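Long-range contacts in MFP2B (Ascaris suum, PDB 2BJR), which probably enhances polymerisation of the major sperm protein that drives amoeboid movement of nematode sperm, and carries a bound zinc ion: residues K287-A292 with P349-C354; I301-D306 with M355-K360; N311-V316 with A328-E333. All coordinates share one frame; numbering follows the deposited sequence.

Contact 1: residues K287-A292 with P349-C354; sequences KPFPEA and PAVHSC
This is the packing of a short helix start against a turn, at one end of the curled antiparallel sheet in the second of the chain's two cytosolic motility protein family regions. Strand 282-288 runs straight into helix 289-292, with Pro288 as N-cap, while residues 349-354 form the connection between strands 342-347 and 355-361 and close with a type I beta turn from Val351 to Cys354. One backbone hydrogen bond joins the two: Phe289 N donates to Cys354 O at 2.9 Å. The hydrogen bond is bent, 135° at the hydrogen, although the donor lies in the plane of the carbonyl. It thus uses an amide in the first turn of the helix, where no partner within the helix is available, and so extends the pairing of strands 282-288 and 355-361, in which Lys287 bonds to Val356.

The side-chain half of the contact belongs to Phe289. With CG anti to the backbone N (chi1 -176°), its ring reaches across to the turn, and Val351 lays its CG2 methyl over one face, 3.7 Å from the ring centroid and 17° off the normal, a clear CH-pi contact. The His352 side chain crosses obliquely, yet its ring plane lies only slightly inclined to the phenyl; the centroids are 5.8 Å apart, so the rings scarcely overlap. Ile330 and Glu333 also touch the phenyl ring, and Glu333 OE2 accepts a hydrogen bond from His352 NE2, a bond that would restrain the rotation of the imidazole. Within its own segment, the imidazole has Pro349 CA above the centre of one face. Pro290 rides over the turn, its CD 3.4 Å from His352 O, while Phe289 CB sits 3.4 Å from Val351 O.

Contact 2: residues I301-D306 with M355-K360; sequences IPVHVD and MVLCRK
Antiparallel strand pairing defines this buried contact, in which the short strand 300-302 lies beside strand 355-361 in the curled sheet of the second motility protein family region. Three backbone hydrogen bonds hold it. Ile301 and Arg359 form the hydrogen-bonded pair: Ile301 N gives to Arg359 O at 2.8 Å, and Arg359 N returns to Ile301 O at 2.9 Å, the latter from 28° above the carbonyl plane. Beyond Pro302, which has no N-H to give, Val303 N reaches Leu357 O at 2.9 Å and almost straight, 171°. At the non-hydrogen-bonded pair Pro302 and Cys358 the chains come close, CA to CA 3.9 Å.

Apolar contacts fill in around this ladder. The Val303 and Leu357 side chains run alongside each other in the same direction, Val303 CG2 against Leu357 CD2, and Pro302 CB meets Val356 CG1.

Polar side chains come third. Within 301-306, His304 ND1 donates in the ring plane to the syn lone pair of Asp306 OD1 at 2.5 Å, while the Arg359 guanidinium is held by Thr191 O and a salt bridge to Asp368. A water at the guanidinium edge accepts from Arg359 NE at 2.9 Å and donates to Pro302 O at 2.8 Å.

Contact 3: residues N311-V316 with A328-E333; sequences NISPAV and ADIRNE
Ala315 and Ala328 meet methyl to methyl, their CB atoms 3.8 Å apart, and Ser313 sends its side chain to the same face of the sheet as Ala328. Ser313 holds OG anti to its carbonyl carbon (chi1 -59°), which brings the hydroxyl to within 4.1 Å of CG1 of Ile330. That hydroxyl also bonds to Val303 O, and a water donates to it. The same water donates to Asn311 O and accepts from Ile330 N, so it fills the place of a direct strand bond just where the two chains part.

All of this lies at the open end of the beta hairpin made by strands 313-319 and 322-329. Ser313 and Ala328 are its last hydrogen-bonded antiparallel pair here: Ser313 N to Ala328 O is 2.8 Å, with the N-H approaching almost end-on to the carbonyl, and Ala328 N to Ser313 O is likewise 2.8 Å.

Past that pair, Asp329 turns its carboxylate alongside the Asn311 backbone, CG anti to the backbone N (chi1 -179°). An Asx motif ties it forward into the type I turn from Ile330 to Glu333: Asn332 N meets OD1 of Asp329 at 3.1 Å from above the carboxylate plane, and Asn332 ND2 donates to its OD2. A second water donates to Asp329 OD1 at 2.7 Å and accepts from Asn311 N at 2.9 Å.

How the contacts relate
Followed from the N terminus, the chain leaves strand 282-288 through helix 289-292, runs along 301-306, passes through the hairpin of strands 313-319 and 322-329, whose open end holds 311-316 and 328-333, and returns through 349-354 into 355-360. Contact 3 closes the shortest loop and is nested inside the loops closed by contacts 1 and 2, which cross each other. Strand 355-361 connects them: Ala292 CB packs on Cys358 SG between contacts 1 and 2, and Met355 O pairs with Val316 N between contacts 2 and 3. Contact 3 is also bound to contact 2 by Val305 O with Ile312 N, and meets contact 1 where Cys354 CB packs on Val316 O. One curled sheet gathers all three.

Contact 1: residues K287-A292 with P349-C354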
# COMPACT_ATOMS: atom_id res chain seq x y z
N LYS A 287 -19.44 10.02 5.55
CA LYS A 287 -20.16 10.55 6.73
C LYS A 287 -19.76 11.99 7.00
O LYS A 287 -18.60 12.36 6.76
CB LYS A 287 -19.84 9.72 7.97
CG LYS A 287 -20.20 8.25 7.89
CD LYS A 287 -21.77 8.11 7.75
CE LYS A 287 -22.23 6.69 8.04
NZ LYS A 287 -23.61 6.47 7.49
N PRO A 288 -20.71 12.82 7.50
CA PRO A 288 -20.40 14.19 7.87
C PRO A 288 -19.30 14.18 8.89
O PRO A 288 -19.23 13.29 9.73
CB PRO A 288 -21.75 14.73 8.45
CG PRO A 288 -22.81 13.89 7.78
CD PRO A 288 -22.14 12.51 7.71
N PHE A 289 -18.45 15.19 8.79
CA PHE A 289 -17.26 15.28 9.61
C PHE A 289 -17.53 15.07 11.14
O PHE A 289 -16.78 14.36 11.80
CB PHE A 289 -16.53 16.59 9.32
CG PHE A 289 -15.24 16.74 10.06
CD1 PHE A 289 -14.02 16.48 9.43
CD2 PHE A 289 -15.20 17.17 11.38
CE1 PHE A 289 -12.83 16.63 10.10
CE2 PHE A 289 -13.98 17.30 12.05
CZ PHE A 289 -12.80 17.00 11.41
N PRO A 290 -18.54 15.70 11.72
CA PRO A 290 -18.78 15.51 13.16
C PRO A 290 -19.14 14.10 13.55
O PRO A 290 -18.79 13.67 14.64
CB PRO A 290 -19.89 16.52 13.47
CG PRO A 290 -19.85 17.49 12.33
CD PRO A 290 -19.47 16.69 11.14
N GLU A 291 -19.80 13.36 12.66
CA GLU A 291 -20.07 11.96 12.89
C GLU A 291 -18.80 11.12 12.72
O GLU A 291 -18.48 10.27 13.56
CB GLU A 291 -21.20 11.50 11.96
CG GLU A 291 -21.59 10.06 12.18
CD GLU A 291 -22.67 9.56 11.24
OE1 GLU A 291 -23.27 10.37 10.48
OE2 GLU A 291 -22.90 8.34 11.27
N ALA A 292 -18.05 11.41 11.66
CA ALA A 292 -16.77 10.74 11.43
C ALA A 292 -15.82 10.86 12.61
O ALA A 292 -15.08 9.95 12.90
CB ALA A 292 -16.11 11.30 10.13
N PRO A 349 -13.81 25.05 12.36
CA PRO A 349 -15.23 24.85 12.04
C PRO A 349 -15.50 24.72 10.53
O PRO A 349 -16.50 24.13 10.11
CB PRO A 349 -15.94 26.13 12.57
CG PRO A 349 -14.93 26.91 13.32
CD PRO A 349 -13.54 26.36 13.01
N ALA A 350 -14.62 25.31 9.73
CA ALA A 350 -14.76 25.21 8.30
C ALA A 350 -14.65 23.76 7.80
O ALA A 350 -15.08 23.50 6.69
CB ALA A 350 -13.75 26.08 7.60
N VAL A 351 -14.10 22.83 8.58
CA VAL A 351 -14.02 21.42 8.13
C VAL A 351 -15.26 20.60 8.51
O VAL A 351 -15.43 19.49 8.03
CB VAL A 351 -12.75 20.67 8.60
CG1 VAL A 351 -11.48 21.49 8.33
CG2 VAL A 351 -12.83 20.28 10.08
N HIS A 352 -16.13 21.17 9.35
CA HIS A 352 -17.28 20.42 9.83
C HIS A 352 -18.28 20.07 8.70
O HIS A 352 -18.99 19.10 8.84
CB HIS A 352 -17.97 21.16 10.99
CG HIS A 352 -17.12 21.30 12.22
ND1 HIS A 352 -17.58 21.89 13.38
CD2 HIS A 352 -15.82 20.99 12.45
CE1 HIS A 352 -16.61 21.91 14.28
NE2 HIS A 352 -15.52 21.37 13.74
N SER A 353 -18.29 20.83 7.59
CA SER A 353 -19.08 20.49 6.40
C SER A 353 -18.50 19.37 5.49
O SER A 353 -19.18 18.92 4.50
CB SER A 353 -19.31 21.72 5.51
OG SER A 353 -18.09 22.41 5.21
N CYS A 354 -17.27 18.94 5.78
CA CYS A 354 -16.59 17.90 4.99
C CYS A 354 -17.39 16.60 5.10
O CYS A 354 -18.01 16.34 6.12
CB CYS A 354 -15.13 17.60 5.50
SG CYS A 354 -14.03 18.91 5.02

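Contact 2: residues I301-D306 with M355-K360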
# COMPACT_ATOMS: atom_id res chain seq x y z
N ILE A 301 -15.58 4.46 11.37
CA ILE A 301 -14.24 4.91 11.63
C ILE A 301 -13.74 5.52 10.31
O ILE A 301 -13.85 4.87 9.29
CB ILE A 301 -13.35 3.73 12.04
CG1 ILE A 301 -13.95 2.97 13.26
CG2 ILE A 301 -11.97 4.16 12.40
CD1 ILE A 301 -12.95 1.95 13.87
N PRO A 302 -13.18 6.71 10.31
CA PRO A 302 -12.57 7.20 9.07
C PRO A 302 -11.51 6.24 8.52
O PRO A 302 -10.79 5.58 9.27
CB PRO A 302 -11.92 8.54 9.47
CG PRO A 302 -12.67 8.96 10.69
CD PRO A 302 -13.01 7.67 11.43
N VAL A 303 -11.40 6.17 7.20
CA VAL A 303 -10.29 5.52 6.55
C VAL A 303 -9.10 6.42 6.86
O VAL A 303 -9.23 7.61 6.73
CB VAL A 303 -10.55 5.39 5.04
CG1 VAL A 303 -9.32 5.05 4.28
CG2 VAL A 303 -11.63 4.36 4.84
N HIS A 304 -7.98 5.87 7.31
CA HIS A 304 -6.83 6.70 7.64
C HIS A 304 -5.53 6.02 7.31
O HIS A 304 -5.40 4.80 7.42
CB HIS A 304 -6.81 7.07 9.14
CG HIS A 304 -6.85 5.89 10.06
ND1 HIS A 304 -5.74 5.44 10.76
CD2 HIS A 304 -7.87 5.08 10.42
CE1 HIS A 304 -6.08 4.37 11.47
NE2 HIS A 304 -7.38 4.15 11.30
N VAL A 305 -4.57 6.82 6.88
CA VAL A 305 -3.18 6.38 6.79
C VAL A 305 -2.39 7.23 7.77
O VAL A 305 -2.50 8.46 7.77
CB VAL A 305 -2.65 6.50 5.35
CG1 VAL A 305 -1.13 6.31 5.33
CG2 VAL A 305 -3.32 5.45 4.46
N ASP A 306 -1.61 6.58 8.62
CA ASP A 306 -1.05 7.23 9.79
C ASP A 306 0.36 7.76 9.56
O ASP A 306 1.14 7.21 8.84
CB ASP A 306 -1.06 6.29 10.98
CG ASP A 306 -2.45 5.89 11.40
OD1 ASP A 306 -3.46 6.46 10.89
OD2 ASP A 306 -2.63 5.03 12.27
N MSE A 355 -17.30 15.75 4.08
CA MSE A 355 -17.85 14.41 4.14
C MSE A 355 -16.65 13.45 4.11
O MSE A 355 -15.85 13.49 3.17
CB MSE A 355 -18.80 14.14 2.97
CG MSE A 355 -19.97 15.13 2.81
SE MSE A 355 -21.19 14.71 4.25
CE MSE A 355 -21.76 12.95 3.87
N VAL A 356 -16.49 12.63 5.13
CA VAL A 356 -15.27 11.84 5.30
C VAL A 356 -15.54 10.39 4.94
O VAL A 356 -16.57 9.83 5.32
CB VAL A 356 -14.74 11.96 6.76
CG1 VAL A 356 -13.57 11.07 7.02
CG2 VAL A 356 -14.40 13.35 7.03
N LEU A 357 -14.63 9.73 4.22
CA LEU A 357 -14.83 8.31 3.90
C LEU A 357 -14.58 7.51 5.18
O LEU A 357 -13.50 7.60 5.77
CB LEU A 357 -13.87 7.82 2.78
CG LEU A 357 -14.04 6.31 2.52
CD1 LEU A 357 -15.46 6.02 1.98
CD2 LEU A 357 -12.99 5.78 1.59
N CYS A 358 -15.59 6.78 5.62
CA CYS A 358 -15.52 5.93 6.79
C CYS A 358 -15.88 4.51 6.42
O CYS A 358 -16.36 4.22 5.30
CB CYS A 358 -16.50 6.39 7.87
SG CYS A 358 -16.22 8.09 8.43
N ARG A 359 -15.56 3.62 7.36
CA ARG A 359 -15.92 2.25 7.26
C ARG A 359 -16.40 1.73 8.63
O ARG A 359 -16.04 2.25 9.67
CB ARG A 359 -14.76 1.38 6.77
CG ARG A 359 -13.50 1.47 7.55
CD ARG A 359 -12.41 0.55 7.02
NE ARG A 359 -11.25 0.52 7.88
CZ ARG A 359 -10.38 -0.47 7.89
NH1 ARG A 359 -10.46 -1.48 7.02
NH2 ARG A 359 -9.43 -0.45 8.79
N LYS A 360 -17.19 0.67 8.56
CA LYS A 360 -17.83 0.08 9.74
C LYS A 360 -17.68 -1.40 9.63
O LYS A 360 -18.07 -1.99 8.62
CB LYS A 360 -19.34 0.38 9.75
CG LYS A 360 -20.07 -0.34 10.92
CD LYS A 360 -21.42 0.35 11.26
CE LYS A 360 -22.10 -0.33 12.53
NZ LYS A 360 -23.02 0.60 13.29
O HOH W 1 -10.59 2.83 9.48

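Contact 3: residues N311-V316 with A328-E333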
# COMPACT_ATOMS: atom_id res chain seq x y z
N ASN A 311 -2.74 11.90 11.00
CA ASN A 311 -3.27 10.81 10.21
C ASN A 311 -4.22 11.35 9.18
O ASN A 311 -5.01 12.24 9.46
CB ASN A 311 -3.94 9.81 11.12
CG ASN A 311 -3.03 9.42 12.29
OD1 ASN A 311 -1.79 9.33 12.11
ND2 ASN A 311 -3.61 9.26 13.47
N ILE A 312 -4.12 10.86 7.95
CA ILE A 312 -4.81 11.49 6.84
C ILE A 312 -5.92 10.59 6.30
O ILE A 312 -5.71 9.41 6.09
CB ILE A 312 -3.79 11.82 5.77
CG1 ILE A 312 -2.64 12.67 6.35
CG2 ILE A 312 -4.43 12.57 4.64
CD1 ILE A 312 -3.05 14.04 6.89
N SER A 313 -7.08 11.18 6.03
CA SER A 313 -8.28 10.49 5.58
C SER A 313 -8.78 11.10 4.27
O SER A 313 -8.56 12.30 4.05
CB SER A 313 -9.41 10.62 6.63
OG SER A 313 -8.99 10.10 7.87
N PRO A 314 -9.49 10.32 3.43
CA PRO A 314 -10.12 10.89 2.25
C PRO A 314 -11.35 11.73 2.67
O PRO A 314 -12.08 11.30 3.55
CB PRO A 314 -10.58 9.64 1.43
CG PRO A 314 -9.97 8.49 2.08
CD PRO A 314 -9.79 8.87 3.53
N ALA A 315 -11.61 12.84 2.00
CA ALA A 315 -12.69 13.75 2.39
C ALA A 315 -13.12 14.58 1.20
O ALA A 315 -12.29 15.07 0.45
CB ALA A 315 -12.25 14.64 3.49
N VAL A 316 -14.43 14.72 1.03
CA VAL A 316 -14.98 15.65 0.09
C VAL A 316 -15.19 16.96 0.84
O VAL A 316 -15.87 16.99 1.88
CB VAL A 316 -16.33 15.13 -0.43
CG1 VAL A 316 -16.96 16.12 -1.35
CG2 VAL A 316 -16.17 13.78 -1.12
N ALA A 328 -8.29 15.06 4.64
CA ALA A 328 -8.49 15.72 5.95
C ALA A 328 -7.72 14.98 7.02
O ALA A 328 -7.47 13.76 6.92
CB ALA A 328 -9.98 15.75 6.34
N ASP A 329 -7.34 15.76 8.02
CA ASP A 329 -6.83 15.29 9.28
C ASP A 329 -7.93 15.57 10.30
O ASP A 329 -8.16 16.73 10.66
CB ASP A 329 -5.60 16.09 9.62
CG ASP A 329 -4.94 15.65 10.92
OD1 ASP A 329 -5.61 15.09 11.79
OD2 ASP A 329 -3.70 15.79 11.10
N ILE A 330 -8.62 14.53 10.69
CA ILE A 330 -9.80 14.65 11.52
C ILE A 330 -9.39 15.18 12.90
O ILE A 330 -9.98 16.10 13.40
CB ILE A 330 -10.51 13.31 11.72
CG1 ILE A 330 -11.02 12.65 10.41
CG2 ILE A 330 -11.68 13.46 12.70
CD1 ILE A 330 -11.32 13.56 9.26
N ARG A 331 -8.35 14.58 13.50
CA ARG A 331 -8.00 14.95 14.87
C ARG A 331 -7.60 16.43 14.95
O ARG A 331 -7.86 17.11 15.95
CB ARG A 331 -6.90 14.05 15.41
CG ARG A 331 -7.34 12.69 15.89
CD ARG A 331 -6.17 11.87 16.45
NE ARG A 331 -6.54 10.54 16.91
CZ ARG A 331 -7.14 10.26 18.08
NH1 ARG A 331 -7.47 11.23 18.92
NH2 ARG A 331 -7.42 8.99 18.38
N ASN A 332 -6.99 16.95 13.90
CA ASN A 332 -6.44 18.30 13.91
C ASN A 332 -7.36 19.30 13.18
O ASN A 332 -7.00 20.45 12.95
CB ASN A 332 -5.01 18.26 13.36
CG ASN A 332 -4.04 17.39 14.25
OD1 ASN A 332 -4.10 17.45 15.51
ND2 ASN A 332 -3.11 16.62 13.62
N GLU A 333 -8.57 18.85 12.84
CA GLU A 333 -9.53 19.65 12.10
C GLU A 333 -8.91 20.47 10.96
O GLU A 333 -8.93 21.72 10.97
CB GLU A 333 -10.30 20.56 13.06
CG GLU A 333 -11.18 19.77 14.02
CD GLU A 333 -12.07 20.69 14.86
OE1 GLU A 333 -11.63 21.82 15.12
OE2 GLU A 333 -13.23 20.28 15.16
O HOH W 2 -7.74 11.79 9.79
O HOH W 3 -4.36 13.10 13.08
O HOH W 4 -6.74 9.41 13.74